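Local coordinates for putative uncharacterized protein (Vibrio cholerae, PDB 4G7X) that is not characterised functionally but contains the N-terminal N1 domain of the CTXphi phage minor coat protein pIII, so it probably serves phage entry into Vibrio cholerae, at residues 39-44 and 69-74; 34-39 and 92-97. One frame throughout, in Å; residues are numbered along the deposited sequence.

Contact 1: residues 39-44 and 69-74; sequences DGCMLD and YKPRFT. Unlike the reference sequence in segment 69-74: Thr74 (reference Ser).
Arg72 and Asp44 meet beside an antiparallel pairing of strands 41-44 and 69-71, part of the mixed sheet of this all-beta N1 domain. Three backbone bonds hold the strands: Arg72 N to Met42 O, Asp44 N to Lys70 O (2.8 Å) and Lys70 N to Asp44 O. From its CB, which lies 3.4 Å from Asp44 OD2, the Arg72 chain runs alongside Met42, both pointing the same way. Arg72 CG sits between the backbone N and the carbonyl carbon (chi1 69°), within 3.7 Å of Met42 O; Arg72 CD follows, 3.8 Å from Met42 CG. The guanidinium then grips Asp44 side-on in a salt bridge with two hydrogen bonds: Arg72 NE and NH2 each lie 3.1 Å from Asp44 OD1, on its syn side, and the carboxylate plane is turned 65° from that of the guanidinium. Met42 CG sits 3.5 Å above one guanidinium face, displaced toward its rim, while Asp44 OD1 lies at its edge. Ser35 OG also hydrogen-bonds Asp44 OD1, so this oxygen has three partners. Across the non-hydrogen-bonded pair Leu43 and Pro71, Leu43 CD2 packs on the proline ring, and Leu43 CB and CD1 touch Tyr69 CB. Cys41, disulfide-linked to Cys14, rests SG 3.8 Å from Pro71 CB.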
loop_
_atom_site.group_PDB
_atom_site.type_symbol
_atom_site.label_atom_id
_atom_site.label_comp_id
_atom_site.label_asym_id
_atom_site.label_seq_id
_atom_site.Cartn_x
_atom_site.Cartn_y
_atom_site.Cartn_z
ATOM N N ASP A 39 14.283 -4.954 2.737
ATOM C CA ASP A 39 15.270 -3.914 2.456
ATOM C C ASP A 39 16.113 -3.595 3.708
ATOM O O ASP A 39 16.429 -2.436 3.999
ATOM C CB ASP A 39 14.559 -2.668 1.906
ATOM C CG ASP A 39 15.447 -1.819 1.017
ATOM O OD1 ASP A 39 16.408 -2.344 0.413
ATOM O OD2 ASP A 39 15.164 -0.609 0.919
ATOM N N GLY A 40 16.462 -4.648 4.447
ATOM C CA GLY A 40 17.294 -4.535 5.645
ATOM C C GLY A 40 16.551 -4.207 6.930
ATOM O O GLY A 40 17.145 -4.218 7.999
ATOM N N CYS A 41 15.253 -3.924 6.820
ATOM C CA CYS A 41 14.425 -3.528 7.951
ATOM C C CYS A 41 13.482 -4.654 8.343
ATOM O O CYS A 41 12.782 -5.205 7.493
ATOM C CB CYS A 41 13.606 -2.291 7.583
ATOM S SG CYS A 41 12.700 -1.558 8.965
ATOM N N MET A 42 13.462 -4.994 9.629
ATOM C CA MET A 42 12.559 -6.036 10.102
ATOM C C MET A 42 11.157 -5.481 10.313
ATOM O O MET A 42 10.949 -4.584 11.133
ATOM C CB MET A 42 13.076 -6.677 11.384
ATOM C CG MET A 42 12.296 -7.922 11.782
ATOM S SD MET A 42 12.559 -9.329 10.686
ATOM C CE MET A 42 14.181 -9.862 11.231
ATOM N N LEU A 43 10.205 -6.030 9.566
ATOM C CA LEU A 43 8.816 -5.580 9.598
ATOM C C LEU A 43 7.924 -6.655 10.178
ATOM O O LEU A 43 8.138 -7.837 9.924
ATOM C CB LEU A 43 8.323 -5.255 8.184
ATOM C CG LEU A 43 9.147 -4.341 7.271
ATOM C CD1 LEU A 43 8.374 -4.033 5.997
ATOM C CD2 LEU A 43 9.554 -3.052 7.968
ATOM N N ASP A 44 6.908 -6.233 10.926
ATOM C CA ASP A 44 5.884 -7.134 11.450
ATOM C C ASP A 44 4.513 -6.827 10.849
ATOM O O ASP A 44 4.170 -5.672 10.597
ATOM C CB ASP A 44 5.788 -7.025 12.977
ATOM C CG ASP A 44 7.009 -7.573 13.697
ATOM O OD1 ASP A 44 7.847 -8.258 13.083
ATOM O OD2 ASP A 44 7.119 -7.316 14.914
ATOM N N TYR A 69 2.572 -4.009 6.616
ATOM C CA TYR A 69 3.713 -4.214 7.519
ATOM C C TYR A 69 4.334 -2.913 7.998
ATOM O O TYR A 69 4.411 -1.938 7.244
ATOM C CB TYR A 69 4.793 -5.056 6.805
ATOM C CG TYR A 69 4.336 -6.471 6.547
ATOM C CD1 TYR A 69 4.674 -7.503 7.418
ATOM C CD2 TYR A 69 3.525 -6.771 5.451
ATOM C CE1 TYR A 69 4.218 -8.799 7.205
ATOM C CE2 TYR A 69 3.065 -8.061 5.231
ATOM C CZ TYR A 69 3.411 -9.071 6.106
ATOM O OH TYR A 69 2.923 -10.350 5.894
ATOM N N LYS A 70 4.780 -2.909 9.251
ATOM C CA LYS A 70 5.511 -1.779 9.822
ATOM C C LYS A 70 6.741 -2.278 10.576
ATOM O O LYS A 70 6.745 -3.411 11.061
ATOM C CB LYS A 70 4.603 -0.958 10.744
ATOM C CG LYS A 70 3.632 -0.061 9.996
ATOM C CD LYS A 70 2.689 0.670 10.938
ATOM C CE LYS A 70 3.409 1.768 11.698
ATOM N NZ LYS A 70 2.440 2.751 12.262
ATOM N N PRO A 71 7.794 -1.440 10.673
ATOM C CA PRO A 71 9.018 -1.851 11.384
ATOM C C PRO A 71 8.782 -2.188 12.846
ATOM O O PRO A 71 7.978 -1.523 13.518
ATOM C CB PRO A 71 9.916 -0.610 11.293
ATOM C CG PRO A 71 9.432 0.124 10.099
ATOM C CD PRO A 71 7.945 -0.099 10.070
ATOM N N ARG A 72 9.470 -3.218 13.333
ATOM C CA ARG A 72 9.432 -3.543 14.753
ATOM C C ARG A 72 10.496 -2.718 15.466
ATOM O O ARG A 72 11.309 -2.052 14.820
ATOM C CB ARG A 72 9.636 -5.044 14.994
ATOM C CG ARG A 72 11.031 -5.548 14.673
ATOM C CD ARG A 72 11.313 -6.893 15.333
ATOM N NE ARG A 72 10.449 -7.951 14.820
ATOM C CZ ARG A 72 10.638 -9.246 15.046
ATOM N NH1 ARG A 72 11.667 -9.653 15.777
ATOM N NH2 ARG A 72 9.803 -10.138 14.536
ATOM N N PHE A 73 10.474 -2.755 16.795
ATOM C CA PHE A 73 11.430 -2.019 17.614
ATOM C C PHE A 73 12.873 -2.498 17.426
ATOM O O PHE A 73 13.772 -1.691 17.219
ATOM C CB PHE A 73 11.004 -2.108 19.084
ATOM C CG PHE A 73 11.954 -1.454 20.046
ATOM C CD1 PHE A 73 12.083 -0.066 20.096
ATOM C CD2 PHE A 73 12.703 -2.226 20.927
ATOM C CE1 PHE A 73 12.955 0.534 20.996
ATOM C CE2 PHE A 73 13.569 -1.632 21.833
ATOM C CZ PHE A 73 13.696 -0.253 21.868
ATOM N N THR A 74 13.080 -3.810 17.475
ATOM C CA THR A 74 14.422 -4.378 17.365
ATOM C C THR A 74 14.873 -4.445 15.912
ATOM O O THR A 74 14.206 -5.050 15.073
ATOM C CB THR A 74 14.470 -5.787 17.977
ATOM O OG1 THR A 74 14.094 -5.715 19.355
ATOM C CG2 THR A 74 15.867 -6.389 17.861
#

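Contact 2: residues 34-39 and 92-97; sequences QSVLFD and ERCIYP
Val36 and Tyr96 pack where strands 35-38 and 93-95 run parallel, at 9° to each other, within the mixed sheet of the N1 domain. Backbone bonds come first: Cys94 N donates to Ser35 O, Leu37 N to Cys94 O (3.0 Å) and Tyr96 N to Leu37 O (2.9 Å). At the start of the pairing Glu92 O accepts from Gln34 N and, more weakly, from Ser35 N. CA-H...O contacts from Arg93 CA to Ser35 O and from Val36 CA to Cys94 O accompany this ladder. Among apolar contacts, Val36 CG1, anti to the backbone N (chi1 176°), meets Tyr96 CB at 3.6 Å. Phe38 lies side by side with Tyr96, the rings oblique with planes 56° apart and Tyr96 CG at the Phe38 edge; Tyr96 OH reaches Leu25 O of strand 20-27. Val36 CG2 approaches the SG of Cys94, which is disulfide-bonded to Cys84. Leu37 CD2 and Ile95 CG1 meet on the face shared with Ser35 and Arg93. Gln34 CB lies loosely over one face of the Arg93 guanidinium. Beyond the strands a water bridges the segments, accepting from Asp39 N and donating to Tyr96 O at 2.7 Å each.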
loop_
_atom_site.group_PDB
_atom_site.type_symbol
_atom_site.label_atom_id
_atom_site.label_comp_id
_atom_site.label_asym_id
_atom_site.label_seq_id
_atom_site.Cartn_x
_atom_site.Cartn_y
_atom_site.Cartn_z
ATOM N N GLN A 34 4.421 -13.312 9.295
ATOM C CA GLN A 34 4.457 -12.562 10.554
ATOM C C GLN A 34 5.542 -11.497 10.606
ATOM O O GLN A 34 5.306 -10.375 11.054
ATOM C CB GLN A 34 4.612 -13.526 11.737
ATOM C CG GLN A 34 3.414 -14.451 11.924
ATOM C CD GLN A 34 2.166 -13.705 12.351
ATOM O OE1 GLN A 34 2.113 -13.154 13.449
ATOM N NE2 GLN A 34 1.164 -13.669 11.487
ATOM N N SER A 35 6.730 -11.863 10.149
ATOM C CA SER A 35 7.872 -10.965 10.155
ATOM C C SER A 35 8.649 -11.130 8.866
ATOM O O SER A 35 8.853 -12.249 8.394
ATOM C CB SER A 35 8.777 -11.238 11.357
ATOM O OG SER A 35 8.108 -11.008 12.591
ATOM N N VAL A 36 9.064 -10.005 8.291
ATOM C CA VAL A 36 9.780 -9.993 7.024
ATOM C C VAL A 36 10.961 -9.043 7.132
ATOM O O VAL A 36 10.809 -7.904 7.590
ATOM C CB VAL A 36 8.877 -9.535 5.855
ATOM C CG1 VAL A 36 9.672 -9.442 4.557
ATOM C CG2 VAL A 36 7.697 -10.476 5.676
ATOM N N LEU A 37 12.128 -9.517 6.714
ATOM C CA LEU A 37 13.283 -8.647 6.546
ATOM C C LEU A 37 13.202 -8.006 5.164
ATOM O O LEU A 37 13.493 -8.644 4.146
ATOM C CB LEU A 37 14.583 -9.423 6.750
ATOM C CG LEU A 37 15.868 -8.597 6.843
ATOM C CD1 LEU A 37 15.820 -7.631 8.022
ATOM C CD2 LEU A 37 17.045 -9.548 6.968
ATOM N N PHE A 38 12.764 -6.751 5.147
ATOM C CA PHE A 38 12.482 -6.036 3.912
ATOM C C PHE A 38 13.447 -4.881 3.771
ATOM O O PHE A 38 13.428 -3.944 4.576
ATOM C CB PHE A 38 11.035 -5.521 3.905
ATOM C CG PHE A 38 10.701 -4.668 2.709
ATOM C CD1 PHE A 38 10.762 -3.277 2.788
ATOM C CD2 PHE A 38 10.343 -5.255 1.501
ATOM C CE1 PHE A 38 10.465 -2.490 1.683
ATOM C CE2 PHE A 38 10.039 -4.472 0.396
ATOM C CZ PHE A 38 10.101 -3.091 0.487
ATOM N N ASP A 39 14.283 -4.954 2.737
ATOM C CA ASP A 39 15.270 -3.914 2.456
ATOM C C ASP A 39 16.113 -3.595 3.708
ATOM O O ASP A 39 16.429 -2.436 3.999
ATOM C CB ASP A 39 14.559 -2.668 1.906
ATOM C CG ASP A 39 15.447 -1.819 1.017
ATOM O OD1 ASP A 39 16.408 -2.344 0.413
ATOM O OD2 ASP A 39 15.164 -0.609 0.919
ATOM N N GLU A 92 6.529 -18.137 7.207
ATOM C CA GLU A 92 5.951 -17.015 7.954
ATOM C C GLU A 92 6.997 -16.066 8.541
ATOM O O GLU A 92 6.639 -15.040 9.118
ATOM C CB GLU A 92 4.972 -17.491 9.030
ATOM C CG GLU A 92 5.616 -18.266 10.163
ATOM C CD GLU A 92 5.979 -19.678 9.764
ATOM O OE1 GLU A 92 5.411 -20.192 8.775
ATOM O OE2 GLU A 92 6.831 -20.275 10.449
ATOM N N ARG A 93 8.276 -16.417 8.403
ATOM C CA ARG A 93 9.379 -15.490 8.676
ATOM C C ARG A 93 10.358 -15.635 7.537
ATOM O O ARG A 93 10.865 -16.727 7.284
ATOM C CB ARG A 93 10.057 -15.788 10.010
ATOM C CG ARG A 93 9.207 -15.380 11.187
ATOM C CD ARG A 93 9.921 -15.525 12.515
ATOM N NE ARG A 93 9.075 -14.910 13.529
ATOM C CZ ARG A 93 8.009 -15.504 14.060
ATOM N NH1 ARG A 93 7.696 -16.741 13.703
ATOM N NH2 ARG A 93 7.268 -14.865 14.955
ATOM N N CYS A 94 10.603 -14.549 6.814
ATOM C CA CYS A 94 11.374 -14.662 5.584
ATOM C C CYS A 94 12.044 -13.358 5.179
ATOM O O CYS A 94 11.693 -12.292 5.683
ATOM C CB CYS A 94 10.479 -15.195 4.452
ATOM S SG CYS A 94 8.983 -14.224 4.120
ATOM N N ILE A 95 13.017 -13.460 4.279
ATOM C CA ILE A 95 13.709 -12.295 3.736
ATOM C C ILE A 95 13.047 -11.919 2.415
ATOM O O ILE A 95 12.900 -12.765 1.531
ATOM C CB ILE A 95 15.217 -12.589 3.540
ATOM C CG1 ILE A 95 15.854 -12.996 4.874
ATOM C CG2 ILE A 95 15.927 -11.390 2.919
ATOM C CD1 ILE A 95 17.281 -13.493 4.760
ATOM N N TYR A 96 12.625 -10.664 2.277
ATOM C CA TYR A 96 11.926 -10.253 1.056
ATOM C C TYR A 96 12.885 -10.028 -0.117
ATOM O O TYR A 96 13.961 -9.460 0.065
ATOM C CB TYR A 96 11.052 -9.017 1.289
ATOM C CG TYR A 96 9.825 -9.013 0.401
ATOM C CD1 TYR A 96 8.730 -9.824 0.696
ATOM C CD2 TYR A 96 9.770 -8.223 -0.743
ATOM C CE1 TYR A 96 7.609 -9.841 -0.119
ATOM C CE2 TYR A 96 8.655 -8.231 -1.564
ATOM C CZ TYR A 96 7.582 -9.047 -1.252
ATOM O OH TYR A 96 6.475 -9.050 -2.069
ATOM N N PRO A 97 12.510 -10.506 -1.323
ATOM C CA PRO A 97 13.328 -10.262 -2.519
ATOM C C PRO A 97 13.035 -8.907 -3.180
ATOM O O PRO A 97 12.561 -8.855 -4.320
ATOM C CB PRO A 97 12.955 -11.428 -3.443
ATOM C CG PRO A 97 11.579 -11.825 -3.031
ATOM C CD PRO A 97 11.410 -11.456 -1.582
HETATM O O HOH W 1 14.510 -6.909 0.877
#

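Overall arrangement
From the N terminus the chain first runs through strand 20-27, then enters contact 2 at 34-39, turns at Asp39, which both contacts share, and continues directly into 39-44 of contact 1. After strand 51-59, strand 64-71 brings 69-74 back and closes contact 1; an excursion without a regular strand then returns as 92-97 to close contact 2. Contact 1 is therefore nested inside the loop closed by contact 2. Strands 35-38 and 41-48 are antiparallel neighbours, joined by Leu43 N to Val36 O at 2.8 Å, so the two contacts, their centres about 9 Å apart, tie strands 64-71, 41-48, 35-38 and 93-95 into one sheet.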